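Local atomic coordinates of copper-containing nitrite reductase (PDB entry 6TFO), a protein that probably reduces nitrite to nitric oxide with electrons from cytochrome c, using copper ions bound within a homotrimer. Residues D85-R90 and G129-V134; T184-W189 and I302-P307; V224-A229 and G233-Y238; V394-P397 and A401-V404. All coordinates share one frame; numbering follows the deposited sequence.

All four contacts are largely buried, but they sit at different levels of the fold. Interactions 1, 2 and 4 have no direct hydrogen bond between their segments; only interaction 3 has one. Interaction 1 lies in the core of the amino-terminal cupredoxin domain, and interaction 4 joins the two facing sheets of the last domain, both by apolar contacts. Interaction 2 joins the middle domain to the start of the last by tyrosine-isoleucine packing, with a bridging water added. Interaction 3 is mainly backbone and glycine packing beside a copper ion whose site the third subunit completes. Interactions 3 and 4 come within about 7 Å at their nearest atoms, whereas the centres of 1 and 3 lie about 56 Å apart.

Interaction 1. Residues D85-R90 and G129-V134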
loop_
_atom_site.group_PDB
_atom_site.type_symbol
_atom_site.label_atom_id
_atom_site.label_comp_id
_atom_site.label_asym_id
_atom_site.label_seq_id
_atom_site.Cartn_x
_atom_site.Cartn_y
_atom_site.Cartn_z
ATOM N N ASP C 85 -38.013 4.669 -11.504
ATOM C CA ASP C 85 -38.989 4.382 -12.595
ATOM C C ASP C 85 -40.013 5.520 -12.689
ATOM O O ASP C 85 -40.264 5.990 -13.827
ATOM C CB ASP C 85 -39.665 3.019 -12.402
ATOM C CG ASP C 85 -38.760 1.839 -12.742
ATOM O OD1 ASP C 85 -37.782 2.029 -13.469
ATOM O OD2 ASP C 85 -39.038 0.741 -12.271
ATOM N N GLN C 86 -40.533 5.967 -11.538
ATOM C CA GLN C 86 -41.733 6.839 -11.418
ATOM C C GLN C 86 -41.378 8.250 -11.890
ATOM O O GLN C 86 -42.301 9.036 -12.092
ATOM C CB GLN C 86 -42.260 6.847 -9.980
ATOM C CG GLN C 86 -42.553 5.451 -9.454
ATOM C CD GLN C 86 -41.321 4.607 -9.201
ATOM O OE1 GLN C 86 -40.182 5.087 -9.158
ATOM N NE2 GLN C 86 -41.548 3.316 -9.026
ATOM N N TYR C 87 -40.078 8.544 -12.026
ATOM C CA TYR C 87 -39.522 9.841 -12.489
ATOM C C TYR C 87 -38.876 9.686 -13.867
ATOM O O TYR C 87 -38.269 10.642 -14.352
ATOM C CB TYR C 87 -38.509 10.366 -11.471
ATOM C CG TYR C 87 -39.165 10.899 -10.225
ATOM C CD1 TYR C 87 -39.778 12.127 -10.236
ATOM C CD2 TYR C 87 -39.240 10.157 -9.061
ATOM C CE1 TYR C 87 -40.402 12.628 -9.112
ATOM C CE2 TYR C 87 -39.870 10.641 -7.931
ATOM C CZ TYR C 87 -40.455 11.890 -7.953
ATOM O OH TYR C 87 -41.069 12.409 -6.850
ATOM N N ALA C 88 -38.978 8.520 -14.490
ATOM C CA ALA C 88 -38.264 8.214 -15.746
ATOM C C ALA C 88 -36.856 8.820 -15.714
ATOM O O ALA C 88 -36.394 9.291 -16.743
ATOM C CB ALA C 88 -39.066 8.749 -16.895
ATOM N N ALA C 89 -36.201 8.795 -14.557
ATOM C CA ALA C 89 -34.852 9.355 -14.308
ATOM C C ALA C 89 -33.840 8.211 -14.256
ATOM O O ALA C 89 -34.116 7.222 -13.560
ATOM C CB ALA C 89 -34.862 10.117 -13.001
ATOM N N ARG C 90 -32.714 8.332 -14.956
ATOM C CA ARG C 90 -31.629 7.328 -14.846
ATOM C C ARG C 90 -30.278 7.975 -15.155
ATOM O O ARG C 90 -30.230 8.970 -15.891
ATOM C CB ARG C 90 -31.891 6.129 -15.759
ATOM C CG ARG C 90 -31.758 6.428 -17.243
ATOM C CD ARG C 90 -32.404 5.324 -18.072
ATOM N NE ARG C 90 -31.773 4.042 -17.803
ATOM C CZ ARG C 90 -32.414 2.878 -17.731
ATOM N NH1 ARG C 90 -33.719 2.804 -17.915
ATOM N NH2 ARG C 90 -31.752 1.774 -17.451
ATOM N N GLY C 129 -31.955 1.027 -3.290
ATOM C CA GLY C 129 -32.281 1.862 -2.119
ATOM C C GLY C 129 -33.575 2.609 -2.357
ATOM O O GLY C 129 -34.164 2.459 -3.472
ATOM N N VAL C 130 -34.014 3.398 -1.379
ATOM C CA VAL C 130 -35.274 4.180 -1.528
ATOM C C VAL C 130 -34.928 5.676 -1.558
ATOM O O VAL C 130 -34.052 6.148 -0.769
ATOM C CB VAL C 130 -36.343 3.793 -0.484
ATOM C CG1 VAL C 130 -36.077 2.416 0.122
ATOM C CG2 VAL C 130 -36.521 4.829 0.609
ATOM N N LEU C 131 -35.544 6.365 -2.517
ATOM C CA LEU C 131 -35.746 7.831 -2.529
ATOM C C LEU C 131 -37.006 8.123 -1.721
ATOM O O LEU C 131 -38.060 7.601 -2.094
ATOM C CB LEU C 131 -35.911 8.279 -3.981
ATOM C CG LEU C 131 -36.189 9.764 -4.186
ATOM C CD1 LEU C 131 -34.937 10.596 -3.916
ATOM C CD2 LEU C 131 -36.707 10.021 -5.599
ATOM N N GLN C 132 -36.910 8.897 -0.642
ATOM C CA GLN C 132 -38.120 9.339 0.103
ATOM C C GLN C 132 -38.370 10.818 -0.171
ATOM O O GLN C 132 -37.527 11.644 0.249
ATOM C CB GLN C 132 -38.043 9.097 1.606
ATOM C CG GLN C 132 -39.399 8.646 2.124
ATOM C CD GLN C 132 -39.591 8.809 3.604
ATOM O OE1 GLN C 132 -38.652 9.080 4.356
ATOM N NE2 GLN C 132 -40.840 8.637 4.013
ATOM N N VAL C 133 -39.490 11.100 -0.842
ATOM C CA VAL C 133 -40.009 12.468 -1.134
ATOM C C VAL C 133 -41.099 12.796 -0.104
ATOM O O VAL C 133 -42.176 12.171 -0.143
ATOM C CB VAL C 133 -40.530 12.557 -2.575
ATOM C CG1 VAL C 133 -40.899 13.979 -2.938
ATOM C CG2 VAL C 133 -39.531 11.987 -3.574
ATOM N N VAL C 134 -40.802 13.753 0.775
ATOM C CA VAL C 134 -41.589 14.126 1.981
ATOM C C VAL C 134 -42.301 15.439 1.697
ATOM O O VAL C 134 -41.745 16.323 1.045
ATOM C CB VAL C 134 -40.643 14.237 3.187
ATOM C CG1 VAL C 134 -41.091 15.271 4.205
ATOM C CG2 VAL C 134 -40.437 12.877 3.835
#
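Tyr87 reaches Leu131 and Val133 inside the amino-terminal cupredoxin domain, a beta sandwich of the blue-copper type. Tyr87 belongs to the turn between strands 83-84 and 89-90, at one edge of a sheet. Leu131 and Val133 lie on strand 128-134 of that same sheet, with strand 111-116 running between.

The contacts across the segments are all van der Waals. Tyr87 CE2 lies 4.0 Å from Leu131 CD2, and the two side chains cross at about a right angle. Val133 instead comes from the opposite direction, its CG2 placed 3.6 Å from Tyr87 OH. Both methyls approach the ring obliquely. The chi1 of -74° sets Tyr87 CG anti to its carbonyl carbon, and the ring is thereby directed toward the strand. Aromatic neighbours complete the core: Phe113 meets the Tyr87 ring edge-to-face, and Phe105, from the facing sheet, meets it at an inclined angle.

Polar bonds hold the turn and the hydroxyl. Ala88 N donates to Asp85 O at 2.9 Å, closing the turn that carries Tyr87, and a G1 beta bulge follows at Ala88 and Ala89. Ala88 adopts the left-handed backbone conformation that such a bulge needs. At the ring end, the hydroxyl is hydrogen-bonded to Lys109 N, so this oxygen is satisfied although it lies beside a hydrocarbon. In Val133 the two methyls differ in place: CG1 is anti to the backbone N, while CG2, beside that N, is the one that touches Tyr87 OH.

Interaction 2. Residues T184-W189 and I302-P307; sequences TTYTYW and IYTVKP
Water 1 joins Tyr186 to the backbone of Tyr303: it accepts from Tyr303 N at 2.6 Å, a short bond, and is hydrogen-bonded to Tyr186 OH at 3.1 Å. The water also lies at the edge of the Tyr303 ring, in its plane. Apart from this bridge the contact is apolar. Ile302 CG2 sits over one face of the Tyr186 ring, 3.9 Å from its centroid and 15° off the normal, which is a CH-pi contact. With CG anti to the backbone N (chi1 -174°), the Tyr186 ring extends from its strand far enough to bring its face against this methyl. The other end of the isoleucine goes to a second tyrosine, Ile302 CD1 being 3.7 Å from Tyr188 CE2, while Tyr188 OH is held by Gly333 O.

Two cupredoxin domains meet here: strand 184-191 belongs to the middle one, and Ile302 ends strand 293-302, which opens the last. With an alanine for Tyr186, Ile302 CG2 would probably face a gap, and the water would lose its phenolic partner. Thr304 CG2 touches the same ring obliquely, 4.1 Å from Tyr186 CD1, and Thr304 OG1 donates to Lys306 O at 2.7 Å.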
loop_
_atom_site.group_PDB
_atom_site.type_symbol
_atom_site.label_atom_id
_atom_site.label_comp_id
_atom_site.label_asym_id
_atom_site.label_seq_id
_atom_site.Cartn_x
_atom_site.Cartn_y
_atom_site.Cartn_z
ATOM N N THR C 184 -21.535 22.353 9.486
ATOM C CA THR C 184 -20.051 22.368 9.436
ATOM C C THR C 184 -19.543 23.749 9.837
ATOM O O THR C 184 -20.146 24.764 9.446
ATOM C CB THR C 184 -19.500 21.767 8.131
ATOM O OG1 THR C 184 -18.421 22.535 7.613
ATOM C CG2 THR C 184 -20.550 21.578 7.067
ATOM N N THR C 185 -18.498 23.753 10.664
ATOM C CA THR C 185 -17.896 24.974 11.255
ATOM C C THR C 185 -16.438 25.054 10.805
ATOM O O THR C 185 -15.962 24.113 10.153
ATOM C CB THR C 185 -18.102 24.989 12.773
ATOM O OG1 THR C 185 -17.317 23.948 13.346
ATOM C CG2 THR C 185 -19.554 24.809 13.161
ATOM N N TYR C 186 -15.786 26.177 11.103
ATOM C CA TYR C 186 -14.407 26.530 10.684
ATOM C C TYR C 186 -13.990 27.710 11.551
ATOM O O TYR C 186 -14.857 28.438 12.019
ATOM C CB TYR C 186 -14.350 26.823 9.180
ATOM C CG TYR C 186 -12.970 27.063 8.618
ATOM C CD1 TYR C 186 -12.132 26.011 8.287
ATOM C CD2 TYR C 186 -12.493 28.344 8.403
ATOM C CE1 TYR C 186 -10.852 26.226 7.786
ATOM C CE2 TYR C 186 -11.217 28.581 7.897
ATOM C CZ TYR C 186 -10.387 27.517 7.576
ATOM O OH TYR C 186 -9.136 27.757 7.063
ATOM N N THR C 187 -12.702 27.865 11.800
ATOM C CA THR C 187 -12.154 28.989 12.588
ATOM C C THR C 187 -11.772 30.067 11.580
ATOM O O THR C 187 -10.767 29.893 10.858
ATOM C CB THR C 187 -11.012 28.557 13.514
ATOM O OG1 THR C 187 -11.581 27.684 14.491
ATOM C CG2 THR C 187 -10.327 29.718 14.198
ATOM N N TYR C 188 -12.609 31.101 11.506
ATOM C CA TYR C 188 -12.394 32.296 10.671
ATOM C C TYR C 188 -11.506 33.278 11.431
ATOM O O TYR C 188 -11.582 33.355 12.696
ATOM C CB TYR C 188 -13.733 32.928 10.307
ATOM C CG TYR C 188 -14.580 32.115 9.359
ATOM C CD1 TYR C 188 -15.444 31.145 9.829
ATOM C CD2 TYR C 188 -14.528 32.325 7.988
ATOM C CE1 TYR C 188 -16.257 30.427 8.967
ATOM C CE2 TYR C 188 -15.329 31.613 7.114
ATOM C CZ TYR C 188 -16.193 30.659 7.605
ATOM O OH TYR C 188 -16.950 29.920 6.747
ATOM N N TRP C 189 -10.655 33.964 10.670
ATOM C CA TRP C 189 -9.998 35.238 11.044
ATOM C C TRP C 189 -10.643 36.367 10.229
ATOM O O TRP C 189 -10.753 36.218 9.001
ATOM C CB TRP C 189 -8.481 35.165 10.822
ATOM C CG TRP C 189 -7.808 34.017 11.501
ATOM C CD1 TRP C 189 -8.314 33.255 12.507
ATOM C CD2 TRP C 189 -6.472 33.542 11.262
ATOM N NE1 TRP C 189 -7.397 32.314 12.883
ATOM C CE2 TRP C 189 -6.260 32.456 12.134
ATOM C CE3 TRP C 189 -5.445 33.903 10.390
ATOM C CZ2 TRP C 189 -5.063 31.743 12.162
ATOM C CZ3 TRP C 189 -4.257 33.204 10.426
ATOM C CH2 TRP C 189 -4.070 32.139 11.303
ATOM N N ILE C 302 -11.628 28.382 0.811
ATOM C CA ILE C 302 -11.226 27.755 2.096
ATOM C C ILE C 302 -10.689 26.351 1.771
ATOM O O ILE C 302 -11.276 25.650 0.917
ATOM C CB ILE C 302 -12.399 27.802 3.108
ATOM C CG1 ILE C 302 -12.621 29.233 3.606
ATOM C CG2 ILE C 302 -12.179 26.833 4.260
ATOM C CD1 ILE C 302 -13.772 29.393 4.563
ATOM N N TYR C 303 -9.571 26.009 2.404
ATOM C CA TYR C 303 -8.739 24.808 2.137
ATOM C C TYR C 303 -8.834 23.888 3.360
ATOM O O TYR C 303 -8.078 24.063 4.325
ATOM C CB TYR C 303 -7.296 25.236 1.848
ATOM C CG TYR C 303 -7.129 26.115 0.642
ATOM C CD1 TYR C 303 -7.431 27.470 0.696
ATOM C CD2 TYR C 303 -6.689 25.595 -0.563
ATOM C CE1 TYR C 303 -7.281 28.291 -0.418
ATOM C CE2 TYR C 303 -6.531 26.400 -1.684
ATOM C CZ TYR C 303 -6.831 27.752 -1.617
ATOM O OH TYR C 303 -6.695 28.551 -2.717
ATOM N N THR C 304 -9.775 22.950 3.341
ATOM C CA THR C 304 -10.059 22.057 4.488
ATOM C C THR C 304 -9.448 20.677 4.257
ATOM O O THR C 304 -9.392 20.229 3.084
ATOM C CB THR C 304 -11.563 21.949 4.749
ATOM O OG1 THR C 304 -12.206 21.492 3.557
ATOM C CG2 THR C 304 -12.160 23.266 5.193
ATOM N N VAL C 305 -9.050 20.036 5.363
ATOM C CA VAL C 305 -8.569 18.627 5.427
ATOM C C VAL C 305 -9.616 17.734 4.753
ATOM O O VAL C 305 -9.228 16.970 3.862
ATOM C CB VAL C 305 -8.291 18.193 6.879
ATOM C CG1 VAL C 305 -8.032 16.694 6.990
ATOM C CG2 VAL C 305 -7.138 18.976 7.503
ATOM N N LYS C 306 -10.887 17.856 5.150
ATOM C CA LYS C 306 -12.002 16.991 4.674
ATOM C C LYS C 306 -12.702 17.643 3.489
ATOM O O LYS C 306 -12.790 18.867 3.400
ATOM C CB LYS C 306 -13.058 16.736 5.760
ATOM C CG LYS C 306 -12.577 16.077 7.048
ATOM C CD LYS C 306 -12.013 14.690 6.850
ATOM C CE LYS C 306 -11.598 14.039 8.151
ATOM N NZ LYS C 306 -11.553 12.568 8.011
ATOM N N PRO C 307 -13.273 16.827 2.573
ATOM C CA PRO C 307 -13.932 17.350 1.380
ATOM C C PRO C 307 -15.109 18.270 1.709
ATOM O O PRO C 307 -15.657 18.187 2.812
ATOM C CB PRO C 307 -14.462 16.104 0.663
ATOM C CG PRO C 307 -13.655 14.957 1.230
ATOM C CD PRO C 307 -13.331 15.360 2.647
HETATM O O HOH W 1 -8.171 27.410 4.091
#

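Interaction 3. Residues V224-A229 and G233-Y238; sequences VDFHGA and GGAAAY. With CU (copper (II) ion), chain K.
Phe226 N donates to Gly234 O at 2.8 Å with an N-H...O angle of 162°, the one hydrogen bond between the two segments and the centre of their tight part. The donor is tilted 25° from the carbonyl plane of Gly234. Around it the backbones press close: Asp225 CA lies 3.4 Å from Gly234 O, and Asp225 CB only 3.0 Å from Gly233 O. Both glycines have positive phi, and a CB on Gly234 would clash with Asp225 OD1 and with Phe226 O. Ala235 CB, like Gly234 O, lies at the edge of the Phe226 ring, 3.9 Å from Phe226 CD2.

The packing ends further along, where Ala237 is exposed and turned away. The copper-facing side is different again: His227 does not touch segment 233-238, and Asp225 meets a water. A chi1 of 164° swings the Asp225 carboxylate away from its backbone N, and OD2 accepts from water 2 at 2.8 Å, a water bound to the copper ion. His227 NE2 coordinates the same metal at 2.0 Å, and Asp225 OD1 lies in the plane of the His227 ring, at its edge. Were Asp225 a leucine, no acceptor would face the copper-bound water, which would probably be less firmly placed.

His262 of the same chain and His419 of the third subunit supply the remaining two copper ligands. Three histidines and a water, gathered from two subunits with an aspartate beside the water, form the type 2 copper site characteristic of trimeric copper nitrite reductases.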
loop_
_atom_site.group_PDB
_atom_site.type_symbol
_atom_site.label_atom_id
_atom_site.label_comp_id
_atom_site.label_asym_id
_atom_site.label_seq_id
_atom_site.Cartn_x
_atom_site.Cartn_y
_atom_site.Cartn_z
ATOM N N VAL C 224 -3.119 45.168 8.211
ATOM C CA VAL C 224 -3.933 45.490 7.009
ATOM C C VAL C 224 -3.049 46.174 5.970
ATOM O O VAL C 224 -2.235 47.036 6.340
ATOM C CB VAL C 224 -5.166 46.324 7.371
ATOM C CG1 VAL C 224 -4.786 47.637 8.016
ATOM C CG2 VAL C 224 -6.053 46.548 6.165
ATOM N N ASP C 225 -3.183 45.706 4.732
ATOM C CA ASP C 225 -2.661 46.297 3.480
ATOM C C ASP C 225 -3.909 46.732 2.720
ATOM O O ASP C 225 -4.779 45.866 2.503
ATOM C CB ASP C 225 -1.798 45.265 2.743
ATOM C CG ASP C 225 -1.482 45.536 1.282
ATOM O OD1 ASP C 225 -1.837 46.619 0.808
ATOM O OD2 ASP C 225 -0.877 44.639 0.626
ATOM N N PHE C 226 -4.038 48.037 2.447
ATOM C CA PHE C 226 -5.057 48.619 1.530
ATOM C C PHE C 226 -4.425 48.854 0.155
ATOM O O PHE C 226 -3.387 49.562 0.073
ATOM C CB PHE C 226 -5.564 49.969 2.032
ATOM C CG PHE C 226 -6.103 49.968 3.431
ATOM C CD1 PHE C 226 -7.425 49.651 3.671
ATOM C CD2 PHE C 226 -5.291 50.321 4.492
ATOM C CE1 PHE C 226 -7.939 49.699 4.950
ATOM C CE2 PHE C 226 -5.799 50.340 5.777
ATOM C CZ PHE C 226 -7.121 50.031 6.003
ATOM N N HIS C 227 -5.035 48.311 -0.899
ATOM C CA HIS C 227 -4.539 48.470 -2.289
ATOM C C HIS C 227 -4.670 49.938 -2.709
ATOM O O HIS C 227 -4.022 50.300 -3.714
ATOM C CB HIS C 227 -5.235 47.468 -3.215
ATOM C CG HIS C 227 -4.737 46.076 -3.030
ATOM N ND1 HIS C 227 -5.013 45.079 -3.935
ATOM C CD2 HIS C 227 -3.957 45.526 -2.067
ATOM C CE1 HIS C 227 -4.452 43.963 -3.524
ATOM N NE2 HIS C 227 -3.795 44.210 -2.380
ATOM N N GLY C 228 -5.453 50.730 -1.959
ATOM C CA GLY C 228 -5.689 52.170 -2.209
ATOM C C GLY C 228 -4.812 53.089 -1.369
ATOM O O GLY C 228 -5.099 54.286 -1.350
ATOM N N ALA C 229 -3.804 52.563 -0.663
ATOM C CA ALA C 229 -2.834 53.349 0.139
ATOM C C ALA C 229 -1.451 53.265 -0.508
ATOM O O ALA C 229 -1.101 52.195 -1.069
ATOM C CB ALA C 229 -2.784 52.860 1.565
ATOM N N GLY C 233 3.969 48.423 2.477
ATOM C CA GLY C 233 3.027 47.312 2.727
ATOM C C GLY C 233 1.568 47.719 2.550
ATOM O O GLY C 233 0.687 46.960 3.009
ATOM N N GLY C 234 1.304 48.870 1.918
ATOM C CA GLY C 234 -0.047 49.445 1.806
ATOM C C GLY C 234 -0.659 49.714 3.172
ATOM O O GLY C 234 -1.915 49.628 3.275
ATOM N N ALA C 235 0.188 50.038 4.165
ATOM C CA ALA C 235 -0.154 50.299 5.592
ATOM C C ALA C 235 0.264 49.109 6.488
ATOM O O ALA C 235 0.331 49.292 7.723
ATOM C CB ALA C 235 -1.630 50.632 5.755
ATOM N N ALA C 236 0.520 47.934 5.906
ATOM C CA ALA C 236 0.895 46.684 6.617
ATOM C C ALA C 236 2.116 46.911 7.521
ATOM O O ALA C 236 2.101 46.417 8.663
ATOM C CB ALA C 236 1.168 45.580 5.626
ATOM N N ALA C 237 3.123 47.650 7.051
ATOM C CA ALA C 237 4.374 47.907 7.795
ATOM C C ALA C 237 4.127 48.751 9.056
ATOM O O ALA C 237 5.070 48.895 9.838
ATOM C CB ALA C 237 5.388 48.568 6.891
ATOM N N TYR C 238 2.935 49.322 9.245
ATOM C CA TYR C 238 2.598 50.199 10.399
ATOM C C TYR C 238 1.518 49.539 11.269
ATOM O O TYR C 238 1.255 50.096 12.352
ATOM C CB TYR C 238 2.133 51.592 9.927
ATOM C CG TYR C 238 3.081 52.316 8.996
ATOM C CD1 TYR C 238 3.125 52.009 7.644
ATOM C CD2 TYR C 238 3.940 53.298 9.459
ATOM C CE1 TYR C 238 4.003 52.642 6.781
ATOM C CE2 TYR C 238 4.814 53.958 8.607
ATOM C CZ TYR C 238 4.840 53.634 7.260
ATOM O OH TYR C 238 5.695 54.247 6.388
HETATM CU CU CU K . -2.551 42.771 -1.649
HETATM O O HOH W 2 -0.486 42.788 -1.433
#

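Interaction 4. Residues V394-P397 and A401-V404; sequences VSVP and ATIV
Strand 394-396 and strand 401-404 run roughly antiparallel, their N-to-C directions 150° apart and their axes 7.7 Å at closest approach, and no hydrogen bond joins them. That spacing is too wide for neighbours in one sheet, and contact is made by side chains. Val396 makes the closest contacts, beside the connection. Its CG2 meets Thr402 CG2 at 3.8 Å, with the two side chains crossing at about a right angle, while Val396 CG1, anti to its own backbone N (chi1 -175°), lies 3.9 Å from Ala401 N.

Strand 393-396 is the edge strand of one sheet, as counted within the chain, and strand 400-407 lies inside the other sheet of the carboxy-terminal cupredoxin domain. The chain passes between them through a short connection, which makes a beta arch, with Val394, Val396, Thr402 and Val404 meeting between the sheets. Each strand bonds elsewhere in its own sheet: Val394 and Val396 to Phe367 and Ser365, Thr402 and Val404 to Phe356 and Ile354.

Farther from the connection, Val394 CG1 lies 4.3 Å from Val404 CG1, a looser touch than that of Val396. Val377 packs against Val394, Thr402 and Val404 alike. The two branches of Thr402 have separate tasks. The methyl, held between the backbone N and the carbonyl carbon, faces Val396, whereas OG1 of this buried residue is hydrogen-bonded to Tyr378 O.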
loop_
_atom_site.group_PDB
_atom_site.type_symbol
_atom_site.label_atom_id
_atom_site.label_comp_id
_atom_site.label_asym_id
_atom_site.label_seq_id
_atom_site.Cartn_x
_atom_site.Cartn_y
_atom_site.Cartn_z
ATOM N N VAL C 394 -16.915 38.934 -16.495
ATOM C CA VAL C 394 -15.613 39.646 -16.295
ATOM C C VAL C 394 -14.682 38.849 -15.365
ATOM O O VAL C 394 -15.097 38.524 -14.243
ATOM C CB VAL C 394 -15.845 41.078 -15.769
ATOM C CG1 VAL C 394 -16.849 41.101 -14.616
ATOM C CG2 VAL C 394 -14.527 41.773 -15.397
ATOM N N SER C 395 -13.448 38.589 -15.812
ATOM C CA SER C 395 -12.319 38.056 -14.998
ATOM C C SER C 395 -11.936 39.072 -13.923
ATOM O O SER C 395 -11.587 40.195 -14.294
ATOM C CB SER C 395 -11.106 37.751 -15.842
ATOM O OG SER C 395 -11.401 36.763 -16.802
ATOM N N VAL C 396 -11.973 38.688 -12.649
ATOM C CA VAL C 396 -11.489 39.501 -11.500
ATOM C C VAL C 396 -10.406 38.680 -10.810
ATOM O O VAL C 396 -10.665 37.584 -10.301
ATOM C CB VAL C 396 -12.636 39.844 -10.536
ATOM C CG1 VAL C 396 -12.176 40.781 -9.426
ATOM C CG2 VAL C 396 -13.838 40.405 -11.265
ATOM N N PRO C 397 -9.151 39.174 -10.759
ATOM C CA PRO C 397 -8.075 38.418 -10.130
ATOM C C PRO C 397 -8.176 38.488 -8.616
ATOM O O PRO C 397 -8.850 39.352 -8.074
ATOM C CB PRO C 397 -6.808 39.123 -10.619
ATOM C CG PRO C 397 -7.252 40.565 -10.817
ATOM C CD PRO C 397 -8.706 40.491 -11.241
ATOM N N ALA C 401 -10.638 43.889 -7.749
ATOM C CA ALA C 401 -12.076 44.190 -7.601
ATOM C C ALA C 401 -12.520 44.916 -8.862
ATOM O O ALA C 401 -11.662 45.317 -9.644
ATOM C CB ALA C 401 -12.325 45.019 -6.361
ATOM N N THR C 402 -13.826 44.976 -9.054
ATOM C CA THR C 402 -14.506 45.644 -10.179
ATOM C C THR C 402 -15.829 46.215 -9.663
ATOM O O THR C 402 -16.182 45.985 -8.467
ATOM C CB THR C 402 -14.726 44.705 -11.375
ATOM O OG1 THR C 402 -15.117 45.482 -12.514
ATOM C CG2 THR C 402 -15.795 43.667 -11.136
ATOM N N ILE C 403 -16.486 46.969 -10.538
ATOM C CA ILE C 403 -17.863 47.474 -10.354
ATOM C C ILE C 403 -18.629 47.043 -11.591
ATOM O O ILE C 403 -18.100 47.228 -12.693
ATOM C CB ILE C 403 -17.846 48.999 -10.176
ATOM C CG1 ILE C 403 -17.128 49.394 -8.882
ATOM C CG2 ILE C 403 -19.255 49.558 -10.257
ATOM C CD1 ILE C 403 -16.782 50.865 -8.790
ATOM N N VAL C 404 -19.793 46.447 -11.406
ATOM C CA VAL C 404 -20.744 46.180 -12.511
ATOM C C VAL C 404 -22.054 46.870 -12.133
ATOM O O VAL C 404 -22.359 46.930 -10.929
ATOM C CB VAL C 404 -20.942 44.676 -12.765
ATOM C CG1 VAL C 404 -19.642 43.998 -13.169
ATOM C CG2 VAL C 404 -21.574 43.980 -11.573
#